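Local coordinates for protein myroilysin (Myroides profundi, PDB 5CZW) that probably acts as a zinc metalloendopeptidase of the astacin (M12A) family, kept latent by a cysteine switch in which a cysteine binds the zinc, at residues I89-Q95 and E114-G120; N45-V51 and N76-V82; R6-D12 and G169-Y173. The protein carries 1 engineered substitution. The contacts are given in a common frame with arbitrary orientation. Residues are numbered along the deposited sequence.

Contact 1. Residues I89-Q95 and E114-G120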
# COMPACT_ATOMS: atom_id res chain seq x y z
N ILE A 89 -0.93 -8.45 10.89
CA ILE A 89 -1.32 -7.42 9.90
C ILE A 89 -2.69 -6.99 10.30
O ILE A 89 -3.59 -7.78 10.50
CB ILE A 89 -1.29 -7.96 8.48
CG1 ILE A 89 0.18 -8.28 8.12
CG2 ILE A 89 -1.89 -6.95 7.48
CD1 ILE A 89 0.33 -9.02 6.83
N ARG A 90 -2.82 -5.66 10.44
CA ARG A 90 -4.08 -5.03 10.93
C ARG A 90 -4.55 -3.99 9.91
O ARG A 90 -3.87 -2.98 9.65
CB ARG A 90 -3.96 -4.41 12.32
CG ARG A 90 -3.52 -5.48 13.35
CD ARG A 90 -3.32 -4.91 14.76
NE ARG A 90 -2.23 -3.99 14.83
CZ ARG A 90 -0.97 -4.30 14.98
NH1 ARG A 90 -0.63 -5.53 15.03
NH2 ARG A 90 -0.03 -3.34 15.02
N VAL A 91 -5.61 -4.35 9.21
CA VAL A 91 -6.09 -3.62 8.02
C VAL A 91 -7.35 -2.74 8.36
O VAL A 91 -8.39 -3.22 8.91
CB VAL A 91 -6.58 -4.61 6.94
CG1 VAL A 91 -7.03 -3.78 5.73
CG2 VAL A 91 -5.51 -5.63 6.64
N THR A 92 -7.21 -1.46 8.14
CA THR A 92 -8.35 -0.55 8.17
C THR A 92 -8.81 -0.09 6.82
O THR A 92 -8.12 -0.29 5.83
CB THR A 92 -8.02 0.64 9.06
OG1 THR A 92 -6.80 1.20 8.65
CG2 THR A 92 -7.95 0.21 10.57
N PHE A 93 -9.96 0.61 6.85
CA PHE A 93 -10.66 1.06 5.65
C PHE A 93 -10.99 2.54 5.80
O PHE A 93 -12.17 2.99 5.48
CB PHE A 93 -11.90 0.22 5.45
CG PHE A 93 -11.55 -1.21 5.18
CD1 PHE A 93 -11.20 -1.66 3.88
CD2 PHE A 93 -11.52 -2.08 6.21
CE1 PHE A 93 -10.85 -2.99 3.68
CE2 PHE A 93 -11.14 -3.39 5.97
CZ PHE A 93 -10.80 -3.81 4.74
N THR A 94 -10.01 3.28 6.24
CA THR A 94 -10.27 4.71 6.55
C THR A 94 -10.26 5.46 5.23
O THR A 94 -9.22 5.59 4.55
CB THR A 94 -9.19 5.23 7.48
OG1 THR A 94 -9.21 4.49 8.72
CG2 THR A 94 -9.34 6.70 7.71
N GLN A 95 -11.42 6.08 4.95
CA GLN A 95 -11.66 6.71 3.66
C GLN A 95 -10.86 7.99 3.56
O GLN A 95 -10.86 8.81 4.47
CB GLN A 95 -13.18 7.00 3.45
CG GLN A 95 -14.01 5.74 3.25
CD GLN A 95 -13.46 4.93 2.12
OE1 GLN A 95 -13.46 5.40 1.00
NE2 GLN A 95 -12.86 3.82 2.44
N GLU A 114 -2.83 0.30 16.59
CA GLU A 114 -2.73 1.07 15.36
C GLU A 114 -2.77 0.07 14.22
O GLU A 114 -2.44 -1.12 14.36
CB GLU A 114 -1.36 1.78 15.29
CG GLU A 114 -1.19 2.92 16.27
CD GLU A 114 0.12 3.68 16.13
OE1 GLU A 114 0.91 3.49 15.15
OE2 GLU A 114 0.35 4.48 17.07
N GLU A 115 -3.12 0.57 13.06
CA GLU A 115 -3.15 -0.28 11.90
C GLU A 115 -1.83 -0.46 11.25
O GLU A 115 -0.90 0.38 11.38
CB GLU A 115 -4.11 0.31 10.87
CG GLU A 115 -3.58 1.50 10.06
CD GLU A 115 -3.63 2.84 10.74
OE1 GLU A 115 -3.77 2.87 12.00
OE2 GLU A 115 -3.50 3.84 10.03
N THR A 116 -1.67 -1.59 10.51
CA THR A 116 -0.46 -1.80 9.75
C THR A 116 -0.67 -1.62 8.20
O THR A 116 0.31 -1.62 7.42
CB THR A 116 0.18 -3.18 9.96
OG1 THR A 116 -0.60 -4.17 9.24
CG2 THR A 116 0.31 -3.46 11.42
N MET A 117 -1.95 -1.55 7.82
CA MET A 117 -2.35 -1.41 6.41
C MET A 117 -3.67 -0.63 6.37
O MET A 117 -4.52 -0.78 7.26
CB MET A 117 -2.59 -2.80 5.84
CG MET A 117 -2.94 -2.82 4.34
SD MET A 117 -3.15 -4.49 3.65
CE MET A 117 -1.54 -5.23 3.88
N ASN A 118 -3.90 0.16 5.31
CA ASN A 118 -5.19 0.87 5.13
C ASN A 118 -5.54 0.82 3.63
O ASN A 118 -4.71 0.95 2.79
CB ASN A 118 -5.08 2.31 5.55
CG ASN A 118 -6.42 3.01 5.59
OD1 ASN A 118 -7.28 2.63 6.40
ND2 ASN A 118 -6.68 3.95 4.66
N PHE A 119 -6.84 0.66 3.38
CA PHE A 119 -7.40 0.83 2.06
C PHE A 119 -8.31 2.07 2.14
O PHE A 119 -9.29 2.07 2.87
CB PHE A 119 -8.18 -0.40 1.74
CG PHE A 119 -7.30 -1.57 1.44
CD1 PHE A 119 -6.47 -1.54 0.34
CD2 PHE A 119 -7.20 -2.59 2.31
CE1 PHE A 119 -5.63 -2.63 0.11
CE2 PHE A 119 -6.39 -3.69 2.13
CZ PHE A 119 -5.58 -3.70 1.01
N GLY A 120 -7.91 3.06 1.38
CA GLY A 120 -8.56 4.36 1.50
C GLY A 120 -9.73 4.68 0.60
O GLY A 120 -10.25 5.80 0.73
O HOH W 1 -11.71 1.43 1.68
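Val91, Met117 and Phe119 form the apolar centre. Val91 and Met117 pair in a parallel beta bridge and share one sheet face. Val91 CG1 lies 3.6 Å from Phe119 CD2, at the edge of the ring. Ile89 CG2 extends the cluster to Met117 CE. The backbones then lock: Thr92 N donates to Met117 O and Phe119 N to Thr92 O, both at 2.9 Å. Arg90 O accepts from both Thr116 N (2.7 Å) and Met117 N (3.0 Å). With Thr116 at phi/psi -107/-12, this is consistent with a beta bulge where the short parallel pairing begins. Thr116 OG1 receives Arg90 N, and Glu114 O receives Arg90 NE, each at 2.9 Å. Asn118 OD1 takes Thr92 OG1 (2.7 Å) and Thr94 N (2.8 Å), while its ND2 reaches Thr94 O (3.0 Å). The pair belongs to the mixed five-stranded sheet of the astacin-family protease, with strand 48-54 beside strand 89-92 and strand 100-101 beside strand 117-118. Met117 and Phe119 rest on helix 128-143, which carries zinc-binding His137 and His141.

Contact 2. Residues N45-V51 and N76-V82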
# COMPACT_ATOMS: atom_id res chain seq x y z
N ASN A 45 10.42 -17.84 6.20
CA ASN A 45 9.84 -18.56 5.10
C ASN A 45 8.85 -19.63 5.63
O ASN A 45 9.09 -20.27 6.67
CB ASN A 45 10.91 -19.19 4.24
CG ASN A 45 10.38 -19.63 2.87
OD1 ASN A 45 9.37 -19.16 2.39
ND2 ASN A 45 11.09 -20.58 2.25
N GLY A 46 7.75 -19.83 4.89
CA GLY A 46 6.67 -20.70 5.37
C GLY A 46 5.70 -20.08 6.35
O GLY A 46 4.73 -20.73 6.77
N SER A 47 5.89 -18.79 6.67
CA SER A 47 5.07 -18.13 7.69
C SER A 47 3.59 -18.22 7.29
O SER A 47 3.24 -18.10 6.09
CB SER A 47 5.44 -16.69 7.95
OG SER A 47 6.71 -16.46 8.54
N VAL A 48 2.76 -18.41 8.32
CA VAL A 48 1.37 -18.10 8.26
C VAL A 48 1.14 -16.85 9.09
O VAL A 48 1.28 -16.87 10.31
CB VAL A 48 0.55 -19.29 8.82
CG1 VAL A 48 -0.93 -18.97 8.81
CG2 VAL A 48 0.85 -20.52 8.01
N ILE A 49 0.79 -15.76 8.42
CA ILE A 49 0.67 -14.44 9.02
C ILE A 49 -0.82 -14.19 9.30
O ILE A 49 -1.72 -14.30 8.43
CB ILE A 49 1.21 -13.35 8.04
CG1 ILE A 49 2.64 -13.65 7.61
CG2 ILE A 49 1.09 -11.97 8.69
CD1 ILE A 49 3.07 -12.84 6.41
N THR A 50 -1.10 -13.87 10.56
CA THR A 50 -2.47 -13.49 10.96
C THR A 50 -2.82 -12.06 10.46
O THR A 50 -1.97 -11.17 10.54
CB THR A 50 -2.68 -13.59 12.48
OG1 THR A 50 -1.72 -12.79 13.15
CG2 THR A 50 -2.61 -15.02 12.97
N VAL A 51 -4.02 -11.94 9.92
CA VAL A 51 -4.54 -10.67 9.35
C VAL A 51 -5.85 -10.36 10.02
O VAL A 51 -6.74 -11.25 10.05
CB VAL A 51 -4.73 -10.76 7.81
CG1 VAL A 51 -5.17 -9.39 7.28
CG2 VAL A 51 -3.45 -11.19 7.16
N ASN A 76 5.66 -19.01 -0.62
CA ASN A 76 5.45 -19.93 0.48
C ASN A 76 5.14 -19.13 1.76
O ASN A 76 5.87 -19.17 2.71
CB ASN A 76 6.71 -20.74 0.65
CG ASN A 76 6.56 -21.88 1.59
OD1 ASN A 76 5.50 -22.27 1.91
ND2 ASN A 76 7.64 -22.37 2.06
N ILE A 77 4.10 -18.30 1.67
CA ILE A 77 3.57 -17.48 2.79
C ILE A 77 2.06 -17.57 2.61
O ILE A 77 1.58 -17.55 1.47
CB ILE A 77 3.97 -15.97 2.67
CG1 ILE A 77 5.46 -15.79 2.80
CG2 ILE A 77 3.23 -15.07 3.69
CD1 ILE A 77 6.08 -16.16 4.14
N THR A 78 1.31 -17.70 3.70
CA THR A 78 -0.13 -17.76 3.77
C THR A 78 -0.60 -16.66 4.73
O THR A 78 0.11 -16.33 5.70
CB THR A 78 -0.57 -19.14 4.38
OG1 THR A 78 -0.17 -20.17 3.45
CG2 THR A 78 -2.07 -19.28 4.47
N PHE A 79 -1.80 -16.17 4.48
CA PHE A 79 -2.47 -15.18 5.32
C PHE A 79 -3.68 -15.87 5.94
O PHE A 79 -4.53 -16.43 5.24
CB PHE A 79 -2.96 -14.06 4.50
CG PHE A 79 -1.87 -13.30 3.83
CD1 PHE A 79 -0.95 -12.64 4.64
CD2 PHE A 79 -1.68 -13.24 2.44
CE1 PHE A 79 0.06 -11.90 4.08
CE2 PHE A 79 -0.64 -12.48 1.87
CZ PHE A 79 0.26 -11.86 2.70
N ASN A 80 -3.69 -15.87 7.26
CA ASN A 80 -4.79 -16.43 8.05
C ASN A 80 -5.61 -15.27 8.56
O ASN A 80 -5.17 -14.52 9.42
CB ASN A 80 -4.23 -17.21 9.28
CG ASN A 80 -5.36 -17.90 10.07
OD1 ASN A 80 -6.51 -17.99 9.58
ND2 ASN A 80 -5.06 -18.39 11.28
N PHE A 81 -6.83 -15.11 8.03
CA PHE A 81 -7.73 -14.02 8.42
C PHE A 81 -8.50 -14.39 9.68
O PHE A 81 -9.29 -15.35 9.63
CB PHE A 81 -8.68 -13.66 7.31
CG PHE A 81 -8.02 -12.91 6.18
CD1 PHE A 81 -7.16 -13.53 5.27
CD2 PHE A 81 -8.09 -11.54 6.13
CE1 PHE A 81 -6.50 -12.78 4.25
CE2 PHE A 81 -7.45 -10.80 5.10
CZ PHE A 81 -6.68 -11.43 4.17
N VAL A 82 -8.25 -13.65 10.75
CA VAL A 82 -8.74 -13.96 12.08
C VAL A 82 -9.59 -12.80 12.70
O VAL A 82 -9.54 -11.66 12.23
CB VAL A 82 -7.59 -14.26 13.01
CG1 VAL A 82 -6.64 -15.26 12.42
CG2 VAL A 82 -6.86 -12.98 13.28
O HOH W 2 2.30 -20.77 4.71
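Val51 loses the most surface here, 108 Å². Its CB sits over the face of the Phe81 ring, 3.9 Å from the centroid, in a CH-pi contact. Its CG2 also reaches Phe79 CD1 at 3.8 Å, so one valine serves two aromatic rings. Val51 N donates to Asn80 O and Val51 O accepts from Val82 N, both at 2.9 Å. On the same face, Ile49 CD1 packs against Ile77 CG2 at 3.5 Å and Phe79 CE1 at 3.9 Å. Asn80 points to the other face, where its CB meets Val48 CG1 at 3.8 Å. Its N donates to Ile49 O at 2.8 Å. With Ile49 N to Thr78 O (2.9 Å) and Thr78 N to Ser47 O (3.1 Å), this completes a regular parallel ladder. The segment axes cross at -34°, the usual twist sense of a beta-sheet. Strand 78-81 is the outer edge of the mixed sheet of the astacin-family domain, and strand 48-54 pairs next with strand 89-92. The Val48, Thr78 and Asn80 side is exposed, while the face with Ile49, Val51 and Phe79 turns to helix 128-143. There Ile77 and Phe79 pack on Leu143, and the Phe79 ring meets Phe139 edge-to-face.

Contact 3. Residues R6-D12 and G169-Y173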
# COMPACT_ATOMS: atom_id res chain seq x y z
N ARG A 6 -7.12 2.40 18.07
CA ARG A 6 -7.36 3.79 18.46
C ARG A 6 -7.93 4.55 17.27
O ARG A 6 -7.59 4.31 16.09
CB ARG A 6 -6.07 4.46 18.92
CG ARG A 6 -4.96 4.37 17.89
CD ARG A 6 -4.23 5.66 17.64
NE ARG A 6 -4.82 6.55 16.64
CZ ARG A 6 -4.76 6.42 15.30
NH1 ARG A 6 -4.19 5.37 14.66
NH2 ARG A 6 -5.30 7.40 14.59
N ALA A 7 -8.79 5.52 17.59
CA ALA A 7 -9.50 6.23 16.54
C ALA A 7 -8.64 7.13 15.63
O ALA A 7 -7.70 7.78 16.08
CB ALA A 7 -10.68 7.03 17.16
N VAL A 8 -8.92 7.15 14.35
CA VAL A 8 -8.29 8.12 13.45
C VAL A 8 -9.02 9.45 13.62
O VAL A 8 -10.25 9.46 13.63
CB VAL A 8 -8.30 7.65 11.98
CG1 VAL A 8 -7.92 8.76 11.01
CG2 VAL A 8 -7.31 6.52 11.81
N PRO A 9 -8.27 10.55 13.81
CA PRO A 9 -8.90 11.85 13.79
C PRO A 9 -9.30 12.22 12.37
O PRO A 9 -8.45 12.59 11.54
CB PRO A 9 -7.83 12.80 14.39
CG PRO A 9 -6.54 12.06 14.37
CD PRO A 9 -6.82 10.61 14.12
N LYS A 10 -10.58 12.11 12.06
CA LYS A 10 -11.03 12.37 10.69
C LYS A 10 -10.89 13.82 10.21
O LYS A 10 -11.00 14.10 8.99
CB LYS A 10 -12.43 11.84 10.49
CG LYS A 10 -12.37 10.32 10.45
CD LYS A 10 -13.71 9.64 10.37
CE LYS A 10 -13.53 8.16 10.61
NZ LYS A 10 -14.77 7.60 11.20
N ALA A 11 -10.60 14.73 11.13
CA ALA A 11 -10.16 16.07 10.75
C ALA A 11 -8.74 16.13 10.17
O ALA A 11 -8.39 17.09 9.48
CB ALA A 11 -10.28 17.02 11.95
N ASP A 12 -7.89 15.14 10.46
CA ASP A 12 -6.53 15.20 9.95
C ASP A 12 -6.51 14.61 8.56
O ASP A 12 -5.48 14.73 7.91
CB ASP A 12 -5.53 14.45 10.82
CG ASP A 12 -5.35 15.08 12.14
OD1 ASP A 12 -5.92 16.18 12.30
OD2 ASP A 12 -4.69 14.49 13.01
N GLY A 169 -1.23 15.51 6.23
CA GLY A 169 -2.13 14.93 7.22
C GLY A 169 -1.93 13.43 7.48
O GLY A 169 -0.82 12.92 7.37
N TYR A 170 -3.01 12.78 7.91
CA TYR A 170 -2.96 11.43 8.41
C TYR A 170 -2.63 10.52 7.21
O TYR A 170 -3.20 10.72 6.17
CB TYR A 170 -4.28 11.02 9.04
CG TYR A 170 -4.23 9.64 9.66
CD1 TYR A 170 -3.74 9.47 10.95
CD2 TYR A 170 -4.70 8.54 8.99
CE1 TYR A 170 -3.65 8.21 11.54
CE2 TYR A 170 -4.59 7.24 9.58
CZ TYR A 170 -4.04 7.12 10.85
OH TYR A 170 -3.94 5.91 11.51
N PRO A 171 -1.76 9.52 7.35
CA PRO A 171 -0.96 9.14 8.54
C PRO A 171 0.44 9.74 8.64
O PRO A 171 1.09 9.59 9.67
CB PRO A 171 -0.74 7.64 8.31
CG PRO A 171 -0.71 7.56 6.80
CD PRO A 171 -1.78 8.46 6.31
N ASN A 172 0.95 10.32 7.54
CA ASN A 172 2.33 10.78 7.49
C ASN A 172 2.60 12.02 8.37
O ASN A 172 3.62 12.03 9.02
CB ASN A 172 2.76 11.15 6.06
CG ASN A 172 2.78 9.94 5.08
OD1 ASN A 172 2.26 10.06 4.02
ND2 ASN A 172 3.48 8.86 5.40
N TYR A 173 1.73 13.01 8.35
CA TYR A 173 2.01 14.29 9.00
C TYR A 173 3.40 14.87 8.52
O TYR A 173 4.32 15.23 9.31
CB TYR A 173 1.92 14.07 10.51
CG TYR A 173 0.56 13.67 11.02
CD1 TYR A 173 -0.48 14.58 11.05
CD2 TYR A 173 0.29 12.38 11.45
CE1 TYR A 173 -1.75 14.23 11.51
CE2 TYR A 173 -0.95 12.03 11.94
CZ TYR A 173 -1.97 12.95 11.96
OH TYR A 173 -3.22 12.58 12.45
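Asp12 makes the strongest polar link. Its OD2 accepts a very short hydrogen bond of 2.5 Å from Tyr173 OH. Asp12 also serves through its backbone: Tyr170 N donates to Asp12 O at 3.1 Å, with a near-linear angle of 165°. At the other end, Arg6 NH1 donates to Tyr170 OH at 3.2 Å. That hydroxyl has a second partner, as it is hydrogen-bonded to Glu115 OE2 as well. Both segments are loops with a tight internal bend. Residues Pro9 to Asp12 form a type I beta turn, closed by Asp12 N to Pro9 O at 2.8 Å. In the other loop Tyr173 N donates to Gly169 O at 2.7 Å, around a cis peptide bond before Pro171. The segment 6-12 precedes Cys23, which binds the zinc, so it is probably part of the inhibitory propeptide of the cysteine switch. The contact would then fix propeptide to a loop of the astacin-type protease, between helices 160-167 and 178-184. Packing fills in around these bonds. Val8 CG1 lies over the face of the Tyr170 ring, 3.9 Å from its centroid, in a CH-pi contact. Val8 CG2 approaches Tyr170 CZ at 3.5 Å. Gly169 lets the chains come close: its CA is 3.4 Å from Asp12 O, and a beta carbon there would clash with that oxygen. Pro9 CG touches Tyr173 OH more loosely, at 3.9 Å.

Contacts 1 and 2 belong to one sheet, with centres about 17 Å apart. Strands 89-92 and 48-54 are neighbours in it: Ile89 N lies 2.9 Å from Thr50 O, a probable hydrogen bond, and Val91 CG2 packs on Val51 CG1 at 3.8 Å. Contact 3 lies about 12 Å from contact 1, centre to centre. Glu115 OE2, 2.6 Å from Tyr170 OH, joins them. Contacts 2 and 3 do not touch; their nearest atoms are about 15 Å apart. Contact 1 is nearest the active site. The Met117 side chain is about 6 Å from that of His141, and the Phe119 side chain about 10 Å from the zinc. In contact 2, the Phe79 side chain is about 10 Å from that of His141.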